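Local coordinates for uncharacterized protein (Bacteroides ovatus, PDB 3P02) that is of unknown function but joins an N-terminal DUF4973 region, assigned to the E-set clan, to a BT_3044-like C-terminal region rich in antiparallel beta structure, at residues V27-A32 and P151-E156; S158-G163 and S180-L185; K224-K229 and T248-S253; S252-A257 and H264-I269; K259-H264 and D300-K305. One frame throughout, in Å; residues are numbered along the deposited sequence.

Contact 1 (V27-A32 and P151-E156); sequences VHVRYA and PILFNE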
# COMPACT_ATOMS: atom_id res chain seq x y z
N VAL A 27 -6.59 -1.64 -3.88
CA VAL A 27 -6.64 -3.04 -4.31
C VAL A 27 -5.61 -3.77 -3.47
O VAL A 27 -4.42 -3.53 -3.63
CB VAL A 27 -6.39 -3.18 -5.84
CG1 VAL A 27 -6.33 -4.65 -6.24
CG2 VAL A 27 -7.49 -2.46 -6.64
N HIS A 28 -6.06 -4.66 -2.58
CA HIS A 28 -5.15 -5.32 -1.66
C HIS A 28 -4.53 -6.55 -2.29
O HIS A 28 -5.23 -7.49 -2.65
CB HIS A 28 -5.92 -5.70 -0.39
CG HIS A 28 -6.57 -4.53 0.27
ND1 HIS A 28 -7.82 -4.64 0.84
CD2 HIS A 28 -6.12 -3.26 0.42
CE1 HIS A 28 -8.08 -3.45 1.34
NE2 HIS A 28 -7.10 -2.58 1.10
N VAL A 29 -3.19 -6.54 -2.43
CA VAL A 29 -2.48 -7.61 -3.13
C VAL A 29 -1.45 -8.28 -2.21
O VAL A 29 -0.46 -7.64 -1.84
CB VAL A 29 -1.80 -7.10 -4.44
CG1 VAL A 29 -1.14 -8.28 -5.19
CG2 VAL A 29 -2.82 -6.39 -5.37
N ARG A 30 -1.64 -9.58 -1.93
CA ARG A 30 -0.65 -10.30 -1.12
C ARG A 30 0.62 -10.61 -1.90
O ARG A 30 0.54 -11.16 -3.00
CB ARG A 30 -1.21 -11.62 -0.56
CG ARG A 30 -0.16 -12.28 0.35
CD ARG A 30 -0.64 -13.55 0.97
NE ARG A 30 -1.49 -13.32 2.14
CZ ARG A 30 -1.06 -13.14 3.39
NH1 ARG A 30 0.24 -12.97 3.63
NH2 ARG A 30 -1.92 -13.02 4.38
N TYR A 31 1.77 -10.29 -1.30
CA TYR A 31 3.07 -10.69 -1.79
C TYR A 31 3.40 -12.04 -1.12
O TYR A 31 3.79 -12.08 0.07
CB TYR A 31 4.17 -9.65 -1.50
CG TYR A 31 5.27 -9.61 -2.55
CD1 TYR A 31 6.02 -10.75 -2.86
CD2 TYR A 31 5.59 -8.44 -3.22
CE1 TYR A 31 7.02 -10.72 -3.84
CE2 TYR A 31 6.58 -8.40 -4.20
CZ TYR A 31 7.31 -9.53 -4.48
OH TYR A 31 8.27 -9.48 -5.46
N ALA A 32 3.16 -13.13 -1.85
CA ALA A 32 3.50 -14.48 -1.38
C ALA A 32 4.75 -14.93 -2.18
O ALA A 32 5.70 -14.14 -2.25
CB ALA A 32 2.31 -15.40 -1.59
N PRO A 151 -2.74 -0.21 -6.09
CA PRO A 151 -2.40 -1.49 -5.44
C PRO A 151 -1.72 -1.26 -4.09
O PRO A 151 -0.83 -0.39 -3.96
CB PRO A 151 -1.44 -2.17 -6.42
CG PRO A 151 -0.87 -1.05 -7.27
CD PRO A 151 -1.87 0.08 -7.25
N ILE A 152 -2.16 -2.02 -3.07
CA ILE A 152 -1.61 -2.00 -1.72
C ILE A 152 -1.01 -3.37 -1.47
O ILE A 152 -1.77 -4.32 -1.31
CB ILE A 152 -2.70 -1.65 -0.66
CG1 ILE A 152 -3.40 -0.31 -0.97
CG2 ILE A 152 -2.16 -1.67 0.79
CD1 ILE A 152 -2.42 0.93 -1.04
N LEU A 153 0.32 -3.49 -1.47
CA LEU A 153 0.94 -4.78 -1.21
C LEU A 153 0.87 -5.11 0.28
O LEU A 153 0.96 -4.20 1.12
CB LEU A 153 2.42 -4.72 -1.63
CG LEU A 153 2.70 -4.77 -3.12
CD1 LEU A 153 4.11 -4.29 -3.39
CD2 LEU A 153 2.46 -6.18 -3.67
N PHE A 154 0.77 -6.41 0.61
CA PHE A 154 0.85 -6.79 2.01
C PHE A 154 1.49 -8.16 2.11
O PHE A 154 1.46 -8.93 1.15
CB PHE A 154 -0.51 -6.76 2.74
CG PHE A 154 -1.51 -7.83 2.34
CD1 PHE A 154 -2.24 -7.71 1.16
CD2 PHE A 154 -1.78 -8.90 3.18
CE1 PHE A 154 -3.24 -8.64 0.84
CE2 PHE A 154 -2.77 -9.84 2.86
CZ PHE A 154 -3.49 -9.70 1.68
N ASN A 155 2.12 -8.43 3.25
CA ASN A 155 2.62 -9.77 3.49
C ASN A 155 2.32 -10.04 4.99
O ASN A 155 1.64 -9.24 5.63
CB ASN A 155 4.10 -9.92 3.09
CG ASN A 155 5.04 -9.02 3.85
OD1 ASN A 155 4.77 -8.63 4.97
ND2 ASN A 155 6.18 -8.73 3.27
N GLU A 156 2.80 -11.16 5.55
CA GLU A 156 2.53 -11.48 6.95
C GLU A 156 3.07 -10.43 7.92
O GLU A 156 2.54 -10.28 9.02
CB GLU A 156 3.17 -12.84 7.30
CG GLU A 156 2.99 -13.26 8.75
CD GLU A 156 3.57 -14.60 9.14
OE1 GLU A 156 4.13 -15.31 8.27
OE2 GLU A 156 3.49 -14.93 10.34
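Pro-151 starts a parallel pairing with Val-27, its CA 3.4 Å from Val-27 O. Ile-152 bonds twice to the same strand: Ile-152 N donates to Val-27 O over 2.8 Å, and Ile-152 O accepts from Val-29 N. Ile-152 CB touches His-28 CD2 at the imidazole edge, in the ring plane. On the other face of the pair, Leu-153 CD2 meets Tyr-31 CD2 at 3.9 Å. Phe-154 N donates to Val-29 O at 3.0 Å, while Phe-154 O takes Tyr-31 N at 2.8 Å. With the phenyl CG between the backbone N and the carbonyl carbon (chi1 70°), the ring extends toward strand 25-30, CE1 lying 3.3 Å from Arg-30 N. Arg-30 CB lies over its face, 4.0 Å from the centroid. An alanine here would probably open a gap beside Arg-30 CB and the guanidinium, leaving that chain less firmly placed. Asn-155 CB completes the contact against Tyr-31 O. Largely buried backbone bonds thus tie a DUF4973 strand directly to a strand within the BT_3044-like region.

Contact 2 (S158-G163 and S180-L185); sequences SGRFSG and STEIKL. With EDO (1,2-ethanediol), chain C.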
# COMPACT_ATOMS: atom_id res chain seq x y z
N SER A 158 3.79 -6.94 7.18
CA SER A 158 3.73 -5.55 6.72
C SER A 158 2.63 -4.73 7.37
O SER A 158 1.75 -5.23 8.06
CB SER A 158 3.54 -5.54 5.20
OG SER A 158 2.26 -6.05 4.85
N GLY A 159 2.66 -3.43 7.08
CA GLY A 159 1.58 -2.55 7.49
C GLY A 159 1.91 -1.58 8.59
O GLY A 159 3.06 -1.19 8.77
N ARG A 160 0.87 -1.19 9.30
CA ARG A 160 0.95 -0.11 10.29
C ARG A 160 1.36 -0.66 11.65
O ARG A 160 0.52 -1.17 12.38
CB ARG A 160 -0.38 0.65 10.36
CG ARG A 160 -0.73 1.28 8.99
CD ARG A 160 -2.00 2.11 9.04
NE ARG A 160 -3.17 1.31 9.37
CZ ARG A 160 -3.82 1.31 10.53
NH1 ARG A 160 -3.40 2.06 11.54
NH2 ARG A 160 -4.89 0.54 10.69
N PHE A 161 2.65 -0.52 12.00
CA PHE A 161 3.11 -0.98 13.30
C PHE A 161 3.15 0.15 14.31
O PHE A 161 3.30 1.31 13.93
CB PHE A 161 4.57 -1.53 13.18
CG PHE A 161 4.64 -2.95 12.68
CD1 PHE A 161 4.11 -3.31 11.45
CD2 PHE A 161 5.26 -3.93 13.44
CE1 PHE A 161 4.15 -4.64 11.00
CE2 PHE A 161 5.34 -5.25 12.98
CZ PHE A 161 4.78 -5.59 11.76
N SER A 162 3.03 -0.20 15.61
CA SER A 162 3.23 0.78 16.68
C SER A 162 4.71 1.13 16.70
O SER A 162 5.57 0.23 16.76
CB SER A 162 2.80 0.22 18.04
OG SER A 162 1.42 -0.09 18.05
N GLY A 163 5.03 2.42 16.65
CA GLY A 163 6.43 2.84 16.63
C GLY A 163 6.92 3.56 17.87
O GLY A 163 8.07 4.00 17.91
N SER A 180 7.74 8.04 16.44
CA SER A 180 6.49 8.10 15.67
C SER A 180 5.53 7.09 16.22
O SER A 180 5.92 5.94 16.44
CB SER A 180 6.78 7.79 14.20
OG SER A 180 7.72 8.72 13.67
N THR A 181 4.25 7.49 16.40
CA THR A 181 3.26 6.56 16.95
C THR A 181 3.03 5.39 16.01
O THR A 181 2.81 4.26 16.50
CB THR A 181 1.92 7.24 17.28
OG1 THR A 181 1.34 7.76 16.08
CG2 THR A 181 2.04 8.32 18.32
N GLU A 182 3.10 5.64 14.70
CA GLU A 182 2.94 4.60 13.70
C GLU A 182 4.15 4.59 12.77
O GLU A 182 4.61 5.66 12.35
CB GLU A 182 1.66 4.86 12.91
CG GLU A 182 1.32 3.78 11.92
CD GLU A 182 0.00 4.07 11.25
OE1 GLU A 182 -1.06 3.81 11.86
OE2 GLU A 182 0.04 4.60 10.11
N ILE A 183 4.64 3.40 12.46
CA ILE A 183 5.71 3.19 11.51
C ILE A 183 5.19 2.15 10.52
O ILE A 183 4.85 1.04 10.93
CB ILE A 183 7.04 2.77 12.16
CG1 ILE A 183 7.64 3.97 12.96
CG2 ILE A 183 8.04 2.25 11.08
CD1 ILE A 183 8.90 3.68 13.70
N LYS A 184 5.11 2.53 9.25
CA LYS A 184 4.65 1.59 8.21
C LYS A 184 5.79 0.73 7.72
O LYS A 184 6.89 1.23 7.42
CB LYS A 184 4.07 2.36 7.02
CG LYS A 184 3.16 1.50 6.13
CD LYS A 184 2.42 2.32 5.08
CE LYS A 184 1.43 3.31 5.64
NZ LYS A 184 0.52 3.83 4.58
N LEU A 185 5.53 -0.58 7.61
CA LEU A 185 6.48 -1.53 7.04
C LEU A 185 5.99 -1.82 5.63
O LEU A 185 4.88 -2.35 5.45
CB LEU A 185 6.59 -2.83 7.91
CG LEU A 185 7.64 -2.79 9.05
CD1 LEU A 185 7.69 -1.50 9.81
CD2 LEU A 185 7.57 -4.04 9.95
C1 EDO C . -0.39 0.44 15.23
O1 EDO C . -0.66 -0.79 14.55
C2 EDO C . -1.65 1.28 15.24
O2 EDO C . -2.74 0.53 15.81
O HOH W 1 9.50 5.70 16.35
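An antiparallel pairing at one edge of the ten-stranded sheet brings Gly-159 to Ser-162 alongside Glu-182 to Leu-185, with segment axes 4.5 Å apart. Gly-159 and Leu-185 exchange two backbone bonds, as do Phe-161 and Ile-183. Leu-185 CD2 sits over the centre of the Phe-161 ring, 3.6 Å from its centroid, a CH-pi contact in which the two side chains cross at about a right angle. This apolar face turns into the fold: Phe-161 and Leu-185 both touch Ile-269, and Ser-162 bonds through its backbone to Ser-296, consistent with a sheet that curls back on itself. On the other face, in the modelled conformer of Glu-182, Arg-160 NH1 forms a salt bridge to Glu-182 OE1 at 2.9 Å. The oxygen lies in the guanidinium plane, whereas the nitrogen meets it from above the carboxylate plane. Arg-160 NE is bonded to Trp-317 O. Beyond the strand, Gly-163 N donates to Thr-181 O (174°), and a beta carbon on Gly-163 would clash with Ser-180 O. One water bridges Gly-163 O and Ser-180 N.

Contact 3 (K224-K229 and T248-S253); sequences KKDLYK and TYKVSS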
# COMPACT_ATOMS: atom_id res chain seq x y z
N LYS A 224 15.17 -24.04 21.78
CA LYS A 224 14.28 -24.25 22.93
C LYS A 224 13.22 -23.15 23.10
O LYS A 224 12.32 -23.33 23.92
CB LYS A 224 15.11 -24.33 24.22
CG LYS A 224 15.95 -25.60 24.35
CD LYS A 224 16.72 -25.58 25.67
CE LYS A 224 17.76 -26.67 25.73
NZ LYS A 224 18.48 -26.65 27.03
N LYS A 225 13.34 -22.03 22.36
CA LYS A 225 12.43 -20.88 22.53
C LYS A 225 11.74 -20.51 21.20
O LYS A 225 11.99 -21.17 20.19
CB LYS A 225 13.23 -19.69 23.10
CG LYS A 225 13.62 -19.90 24.56
CD LYS A 225 14.73 -18.97 24.99
CE LYS A 225 15.23 -19.34 26.37
NZ LYS A 225 16.30 -18.42 26.84
N ASP A 226 10.84 -19.51 21.19
CA ASP A 226 10.16 -19.20 19.93
C ASP A 226 10.54 -17.79 19.39
O ASP A 226 9.75 -17.18 18.66
CB ASP A 226 8.64 -19.40 19.99
CG ASP A 226 7.90 -18.81 21.18
OD1 ASP A 226 8.56 -18.37 22.13
OD2 ASP A 226 6.65 -18.85 21.18
N LEU A 227 11.76 -17.32 19.69
CA LEU A 227 12.28 -16.08 19.12
C LEU A 227 12.87 -16.44 17.76
O LEU A 227 13.50 -17.51 17.62
CB LEU A 227 13.36 -15.44 20.01
CG LEU A 227 12.94 -14.54 21.17
CD1 LEU A 227 12.38 -15.36 22.33
CD2 LEU A 227 14.15 -13.77 21.70
N TYR A 228 12.68 -15.59 16.77
CA TYR A 228 13.21 -15.82 15.43
C TYR A 228 14.18 -14.74 15.03
O TYR A 228 14.02 -13.58 15.41
CB TYR A 228 12.07 -15.93 14.42
CG TYR A 228 11.35 -17.25 14.52
CD1 TYR A 228 11.80 -18.36 13.82
CD2 TYR A 228 10.27 -17.41 15.39
CE1 TYR A 228 11.17 -19.60 13.96
CE2 TYR A 228 9.67 -18.65 15.57
CZ TYR A 228 10.11 -19.74 14.84
OH TYR A 228 9.50 -20.96 15.00
N LYS A 229 15.21 -15.12 14.28
CA LYS A 229 16.26 -14.21 13.81
C LYS A 229 15.73 -13.30 12.69
O LYS A 229 14.82 -13.66 11.92
CB LYS A 229 17.45 -15.01 13.23
CG LYS A 229 18.21 -15.83 14.26
CD LYS A 229 19.32 -16.65 13.57
CE LYS A 229 19.76 -17.76 14.47
NZ LYS A 229 20.87 -18.52 13.85
N THR A 248 15.25 -9.37 16.61
CA THR A 248 14.55 -10.65 16.78
C THR A 248 13.04 -10.40 16.71
O THR A 248 12.58 -9.27 16.88
CB THR A 248 14.89 -11.33 18.10
OG1 THR A 248 14.42 -10.50 19.17
CG2 THR A 248 16.38 -11.65 18.24
N TYR A 249 12.27 -11.45 16.47
CA TYR A 249 10.82 -11.28 16.50
C TYR A 249 10.14 -12.50 17.03
O TYR A 249 10.70 -13.62 17.03
CB TYR A 249 10.22 -10.89 15.14
CG TYR A 249 10.19 -12.01 14.11
CD1 TYR A 249 11.34 -12.40 13.44
CD2 TYR A 249 8.99 -12.63 13.77
CE1 TYR A 249 11.30 -13.37 12.45
CE2 TYR A 249 8.94 -13.61 12.77
CZ TYR A 249 10.10 -13.99 12.13
OH TYR A 249 10.08 -14.99 11.19
N LYS A 250 8.90 -12.28 17.49
CA LYS A 250 8.00 -13.32 17.94
C LYS A 250 6.67 -13.10 17.27
O LYS A 250 6.26 -11.94 17.05
CB LYS A 250 7.85 -13.32 19.46
CG LYS A 250 9.10 -13.74 20.23
CD LYS A 250 8.80 -13.92 21.73
CE LYS A 250 8.16 -15.26 22.03
NZ LYS A 250 7.79 -15.38 23.47
N VAL A 251 6.03 -14.19 16.91
CA VAL A 251 4.71 -14.18 16.27
C VAL A 251 3.82 -15.06 17.10
O VAL A 251 4.19 -16.21 17.35
CB VAL A 251 4.70 -14.65 14.79
CG1 VAL A 251 3.28 -14.64 14.22
CG2 VAL A 251 5.59 -13.81 13.91
N SER A 252 2.63 -14.57 17.46
CA SER A 252 1.65 -15.36 18.21
C SER A 252 0.26 -14.94 17.81
O SER A 252 0.06 -13.83 17.31
CB SER A 252 1.81 -15.19 19.72
OG SER A 252 1.76 -13.81 20.05
N SER A 253 -0.70 -15.83 18.01
CA SER A 253 -2.10 -15.56 17.70
C SER A 253 -2.94 -16.18 18.75
O SER A 253 -2.53 -17.18 19.37
CB SER A 253 -2.49 -16.15 16.34
OG SER A 253 -1.90 -15.45 15.26
O HOH W 2 7.25 -16.79 17.82
O HOH W 3 5.48 -16.49 20.35
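Tyr-228 and Tyr-249 form an antiparallel hydrogen-bonded pair, the touching backbones running 148° apart, in the hairpin of strands 228-234 and 242-255. Tyr-228 N donates to Tyr-249 O at 2.8 Å, and Tyr-249 N returns a bond of 3.0 Å to Tyr-228 O. The Tyr-249 ring leans across to the partner strand. There Tyr-228 CB rests over the ring face toward the rim, 3.3 Å from Tyr-249 CE1. The two rings themselves meet obliquely, with planes at 40°. Tyr-249 OH is anchored on Thr-217 O of strand 211-220, which lies beyond strand 228-234. On the exposed side, Leu-227 CD1 packs on Lys-250 CD at 3.9 Å. A bend at chi3 (81°) turns Lys-250 CE toward Asp-226, 3.1 Å from OD1 in the modelled conformer of the aspartate, and a long salt bridge of 3.4 Å runs from Lys-250 NZ to the same Asp-226 OD1. Where direct pairing stops, a water bridges Asp-226 O (2.7 Å) and Val-251 N (3.0 Å), the latter as donor.

Contact 4 (S252-A257 and H264-I269); sequences SSEMDA and HTYIVI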
# COMPACT_ATOMS: atom_id res chain seq x y z
N SER A 252 2.63 -14.57 17.46
CA SER A 252 1.65 -15.36 18.21
C SER A 252 0.26 -14.94 17.81
O SER A 252 0.06 -13.83 17.31
CB SER A 252 1.81 -15.19 19.72
OG SER A 252 1.76 -13.81 20.05
N SER A 253 -0.70 -15.83 18.01
CA SER A 253 -2.10 -15.56 17.70
C SER A 253 -2.94 -16.18 18.75
O SER A 253 -2.53 -17.18 19.37
CB SER A 253 -2.49 -16.15 16.34
OG SER A 253 -1.90 -15.45 15.26
N GLU A 254 -4.12 -15.62 18.95
CA GLU A 254 -5.14 -16.18 19.84
C GLU A 254 -6.49 -15.74 19.33
O GLU A 254 -6.62 -14.66 18.75
CB GLU A 254 -4.94 -15.76 21.30
CG GLU A 254 -5.25 -14.29 21.56
CD GLU A 254 -4.79 -13.74 22.89
OE1 GLU A 254 -4.52 -14.53 23.81
OE2 GLU A 254 -4.71 -12.49 23.01
N MSE A 255 -7.50 -16.55 19.56
CA MSE A 255 -8.85 -16.17 19.19
C MSE A 255 -9.42 -15.27 20.28
O MSE A 255 -9.11 -15.47 21.46
CB MSE A 255 -9.74 -17.42 18.99
CG MSE A 255 -9.18 -18.37 17.94
SE MSE A 255 -8.90 -17.51 16.21
CE MSE A 255 -10.76 -17.05 15.85
N ASP A 256 -10.25 -14.30 19.91
CA ASP A 256 -10.90 -13.43 20.89
C ASP A 256 -11.80 -14.27 21.82
O ASP A 256 -12.40 -15.26 21.40
CB ASP A 256 -11.72 -12.36 20.20
CG ASP A 256 -12.11 -11.21 21.09
OD1 ASP A 256 -11.27 -10.34 21.33
OD2 ASP A 256 -13.28 -11.16 21.51
N ALA A 257 -11.83 -13.88 23.10
CA ALA A 257 -12.57 -14.56 24.15
C ALA A 257 -14.08 -14.52 23.92
O ALA A 257 -14.77 -15.48 24.28
CB ALA A 257 -12.24 -13.92 25.50
N HIS A 264 -6.67 -12.52 16.96
CA HIS A 264 -5.69 -11.49 17.27
C HIS A 264 -4.35 -12.06 16.90
O HIS A 264 -4.00 -13.15 17.37
CB HIS A 264 -5.72 -11.10 18.75
CG HIS A 264 -7.03 -10.54 19.18
ND1 HIS A 264 -7.45 -9.30 18.77
CD2 HIS A 264 -7.97 -11.09 19.96
CE1 HIS A 264 -8.64 -9.13 19.33
NE2 HIS A 264 -8.99 -10.18 20.05
N THR A 265 -3.62 -11.38 15.99
CA THR A 265 -2.29 -11.80 15.58
C THR A 265 -1.29 -10.74 16.01
O THR A 265 -1.44 -9.56 15.65
CB THR A 265 -2.22 -12.10 14.09
OG1 THR A 265 -3.02 -13.26 13.85
CG2 THR A 265 -0.78 -12.36 13.61
N TYR A 266 -0.26 -11.16 16.76
CA TYR A 266 0.76 -10.23 17.27
C TYR A 266 2.11 -10.52 16.70
O TYR A 266 2.52 -11.68 16.62
CB TYR A 266 0.84 -10.34 18.82
CG TYR A 266 -0.50 -10.34 19.52
CD1 TYR A 266 -1.22 -9.16 19.68
CD2 TYR A 266 -1.04 -11.51 20.02
CE1 TYR A 266 -2.47 -9.15 20.32
CE2 TYR A 266 -2.27 -11.52 20.68
CZ TYR A 266 -2.97 -10.34 20.84
OH TYR A 266 -4.19 -10.36 21.48
N ILE A 267 2.81 -9.46 16.25
CA ILE A 267 4.20 -9.57 15.82
C ILE A 267 4.94 -8.56 16.64
O ILE A 267 4.57 -7.38 16.64
CB ILE A 267 4.43 -9.38 14.30
CG1 ILE A 267 3.60 -10.40 13.52
CG2 ILE A 267 5.95 -9.56 13.97
CD1 ILE A 267 3.59 -10.14 12.00
N VAL A 268 5.97 -9.00 17.36
CA VAL A 268 6.75 -8.07 18.17
C VAL A 268 8.19 -8.19 17.73
O VAL A 268 8.75 -9.28 17.74
CB VAL A 268 6.58 -8.29 19.69
CG1 VAL A 268 7.40 -7.27 20.48
CG2 VAL A 268 5.10 -8.22 20.10
N ILE A 269 8.78 -7.07 17.30
CA ILE A 269 10.18 -6.97 16.87
C ILE A 269 10.97 -6.32 17.99
O ILE A 269 10.58 -5.26 18.47
CB ILE A 269 10.32 -6.17 15.54
CG1 ILE A 269 9.42 -6.76 14.39
CG2 ILE A 269 11.78 -6.02 15.12
CD1 ILE A 269 9.21 -5.79 13.23
O HOH W 4 4.22 -12.11 19.47
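His-264 NE2 donates to Asp-256 OD1 over 2.6 Å in a bond that is almost straight (175°). The carboxylate oxygen lies in the imidazole plane and offers its anti lone pair, although the two flat groups are turned 56° from each other. A second side-chain bond joins Tyr-266 OH, as donor, to Glu-254 OE2 at 2.7 Å. The Glu-254 chain runs extended beyond CG and carries its carboxylate to the edge of the phenol. On the opposite face of the strand pair, the hydroxyls Ser-253 OG and Thr-265 OG1 bond to each other at 2.8 Å. These last two links join strand residues of the antiparallel hairpin of strands 242-255 and 262-278; the Asp-256 bond comes from just beyond its strand. The hydrogen-bonded pairs of the hairpin here are Ser-252 with Tyr-266 and Glu-254 with His-264, each making two backbone bonds; Tyr-266 N to Ser-252 O measures 2.7 Å. The non-hydrogen-bonded pair Ser-253 and Thr-265 brings its CA atoms to 4.3 Å. Further out, Asp-256 OD2 accepts from Lys-259 N and is also bonded to Thr-258 OG1, bonds that probably help to hold the carboxylate facing the histidine. The other imidazole nitrogen, His-264 ND1, is engaged by Asp-300 OD1 on strand 287-302.

Contact 5 (K259-H264 and D300-K305); sequences KTYLKH and DLDTRK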
# COMPACT_ATOMS: atom_id res chain seq x y z
N LYS A 259 -15.70 -12.67 20.77
CA LYS A 259 -15.96 -12.74 19.31
C LYS A 259 -15.11 -13.88 18.80
O LYS A 259 -13.94 -13.69 18.45
CB LYS A 259 -15.63 -11.41 18.62
CG LYS A 259 -16.38 -10.21 19.19
CD LYS A 259 -15.89 -8.93 18.58
CE LYS A 259 -16.48 -7.72 19.26
NZ LYS A 259 -15.91 -6.46 18.72
N THR A 260 -15.66 -15.08 18.84
CA THR A 260 -14.88 -16.29 18.61
C THR A 260 -14.46 -16.51 17.16
O THR A 260 -13.63 -17.38 16.92
CB THR A 260 -15.58 -17.51 19.23
OG1 THR A 260 -16.83 -17.72 18.60
CG2 THR A 260 -15.75 -17.37 20.76
N TYR A 261 -14.92 -15.66 16.22
CA TYR A 261 -14.48 -15.66 14.82
C TYR A 261 -13.29 -14.73 14.64
O TYR A 261 -12.67 -14.70 13.57
CB TYR A 261 -15.62 -15.16 13.90
CG TYR A 261 -16.13 -13.79 14.29
CD1 TYR A 261 -15.48 -12.63 13.85
CD2 TYR A 261 -17.21 -13.65 15.16
CE1 TYR A 261 -15.90 -11.37 14.28
CE2 TYR A 261 -17.67 -12.39 15.54
CZ TYR A 261 -17.01 -11.26 15.10
OH TYR A 261 -17.45 -10.03 15.51
N LEU A 262 -13.02 -13.90 15.66
CA LEU A 262 -11.99 -12.88 15.56
C LEU A 262 -10.63 -13.36 16.08
O LEU A 262 -10.49 -13.74 17.25
CB LEU A 262 -12.44 -11.63 16.33
CG LEU A 262 -11.59 -10.36 16.11
CD1 LEU A 262 -11.77 -9.80 14.71
CD2 LEU A 262 -11.95 -9.31 17.16
N LYS A 263 -9.64 -13.32 15.19
CA LYS A 263 -8.28 -13.70 15.54
C LYS A 263 -7.44 -12.47 15.86
O LYS A 263 -7.48 -11.50 15.12
CB LYS A 263 -7.64 -14.47 14.37
CG LYS A 263 -6.20 -14.95 14.66
CD LYS A 263 -5.80 -16.12 13.75
CE LYS A 263 -5.41 -15.69 12.37
NZ LYS A 263 -4.93 -16.82 11.54
N HIS A 264 -6.67 -12.52 16.96
CA HIS A 264 -5.69 -11.49 17.27
C HIS A 264 -4.35 -12.06 16.90
O HIS A 264 -4.00 -13.15 17.37
CB HIS A 264 -5.72 -11.10 18.75
CG HIS A 264 -7.03 -10.54 19.18
ND1 HIS A 264 -7.45 -9.30 18.77
CD2 HIS A 264 -7.97 -11.09 19.96
CE1 HIS A 264 -8.64 -9.13 19.33
NE2 HIS A 264 -8.99 -10.18 20.05
N ASP A 300 -6.38 -7.47 14.17
CA ASP A 300 -7.71 -8.03 14.42
C ASP A 300 -8.18 -8.53 13.09
O ASP A 300 -8.29 -7.75 12.14
CB ASP A 300 -8.67 -6.98 14.97
CG ASP A 300 -8.43 -6.58 16.41
OD1 ASP A 300 -7.50 -7.13 17.04
OD2 ASP A 300 -9.15 -5.69 16.91
N LEU A 301 -8.36 -9.84 12.98
CA LEU A 301 -8.72 -10.45 11.71
C LEU A 301 -10.00 -11.22 11.84
O LEU A 301 -10.12 -12.10 12.71
CB LEU A 301 -7.60 -11.40 11.25
CG LEU A 301 -6.20 -10.77 11.07
CD1 LEU A 301 -5.12 -11.86 11.04
CD2 LEU A 301 -6.16 -9.89 9.81
N ASP A 302 -10.96 -10.91 10.97
CA ASP A 302 -12.20 -11.66 10.96
C ASP A 302 -11.92 -12.89 10.12
O ASP A 302 -11.81 -12.78 8.89
CB ASP A 302 -13.35 -10.79 10.41
CG ASP A 302 -14.70 -11.48 10.37
OD1 ASP A 302 -14.73 -12.74 10.38
OD2 ASP A 302 -15.73 -10.76 10.25
N THR A 303 -11.79 -14.05 10.78
CA THR A 303 -11.40 -15.29 10.08
C THR A 303 -12.48 -15.79 9.10
O THR A 303 -12.23 -16.78 8.40
CB THR A 303 -11.06 -16.39 11.08
OG1 THR A 303 -12.23 -16.72 11.80
CG2 THR A 303 -9.93 -15.99 12.04
N ARG A 304 -13.65 -15.14 9.05
CA ARG A 304 -14.73 -15.54 8.14
C ARG A 304 -14.61 -14.85 6.81
O ARG A 304 -15.36 -15.18 5.88
CB ARG A 304 -16.10 -15.19 8.75
CG ARG A 304 -16.34 -15.85 10.10
CD ARG A 304 -17.50 -15.28 10.87
NE ARG A 304 -17.38 -13.82 11.01
CZ ARG A 304 -18.27 -13.04 11.62
NH1 ARG A 304 -19.33 -13.58 12.21
NH2 ARG A 304 -18.11 -11.72 11.62
N LYS A 305 -13.66 -13.90 6.70
CA LYS A 305 -13.46 -13.09 5.49
C LYS A 305 -12.10 -13.30 4.88
O LYS A 305 -11.13 -13.41 5.63
CB LYS A 305 -13.58 -11.58 5.83
CG LYS A 305 -14.94 -11.12 6.32
CD LYS A 305 -14.93 -9.62 6.65
CE LYS A 305 -16.31 -9.16 7.05
NZ LYS A 305 -16.35 -7.71 7.38
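A mixed polar and cation-pi contact joins Tyr-261 to Arg-304 at the open end of the antiparallel hairpin of strands 262-278 and 287-302, opposite its connecting turn. The Arg-304 guanidinium lies flat on the Tyr-261 ring, with planes 6° apart and CZ 3.6 Å from the ring centroid. Asp-302 holds it there. Arg-304 NE reaches Asp-302 OD1 and NH2 reaches OD2, each at 2.9 Å, in a side-on salt bridge. Asp-302 OD1 also accepts from Arg-304 N, forming an Asx turn. An alanine in place of Asp-302 would probably leave the guanidinium without its carboxylate mate and free to swing off the tyrosine. Tyr-261 O takes two donors from Thr-303, its N at 3.0 Å and its OG1 at 2.7 Å. Within the strands, Lys-263 and Leu-301 exchange backbone bonds, while Leu-262 CD1 packs 3.5 Å from Leu-301 O. At the far end, His-264 ND1 donates to Asp-300 OD1 at 2.8 Å through a bent bond (134°), reaching the oxygen from well above the carboxylate plane.

Contacts 2 to 5 all lie in the ten-stranded antiparallel sheet, whereas contact 1 belongs to the mixed sheet that links the two sequence-family regions. Contact 1 is followed directly by contact 2, strand 146-154 leading into strand 159-162, with centres 16 Å apart. Contacts 3, 4 and 5 then step across neighbouring strands: 3 and 4 share strand 242-255 and lie 12 Å apart between centres, while 4 and 5 share strand 262-278 and His-264 at 11 Å, their segments alternating along the chain. Ile-269 links contact 4 to Phe-161 and Leu-185 of contact 2. Glu-156 O packs on Ile-267 CD1, and in the modelled conformer its side chain also touches Val-251, which sets the end of contact 1 against the hairpin strands.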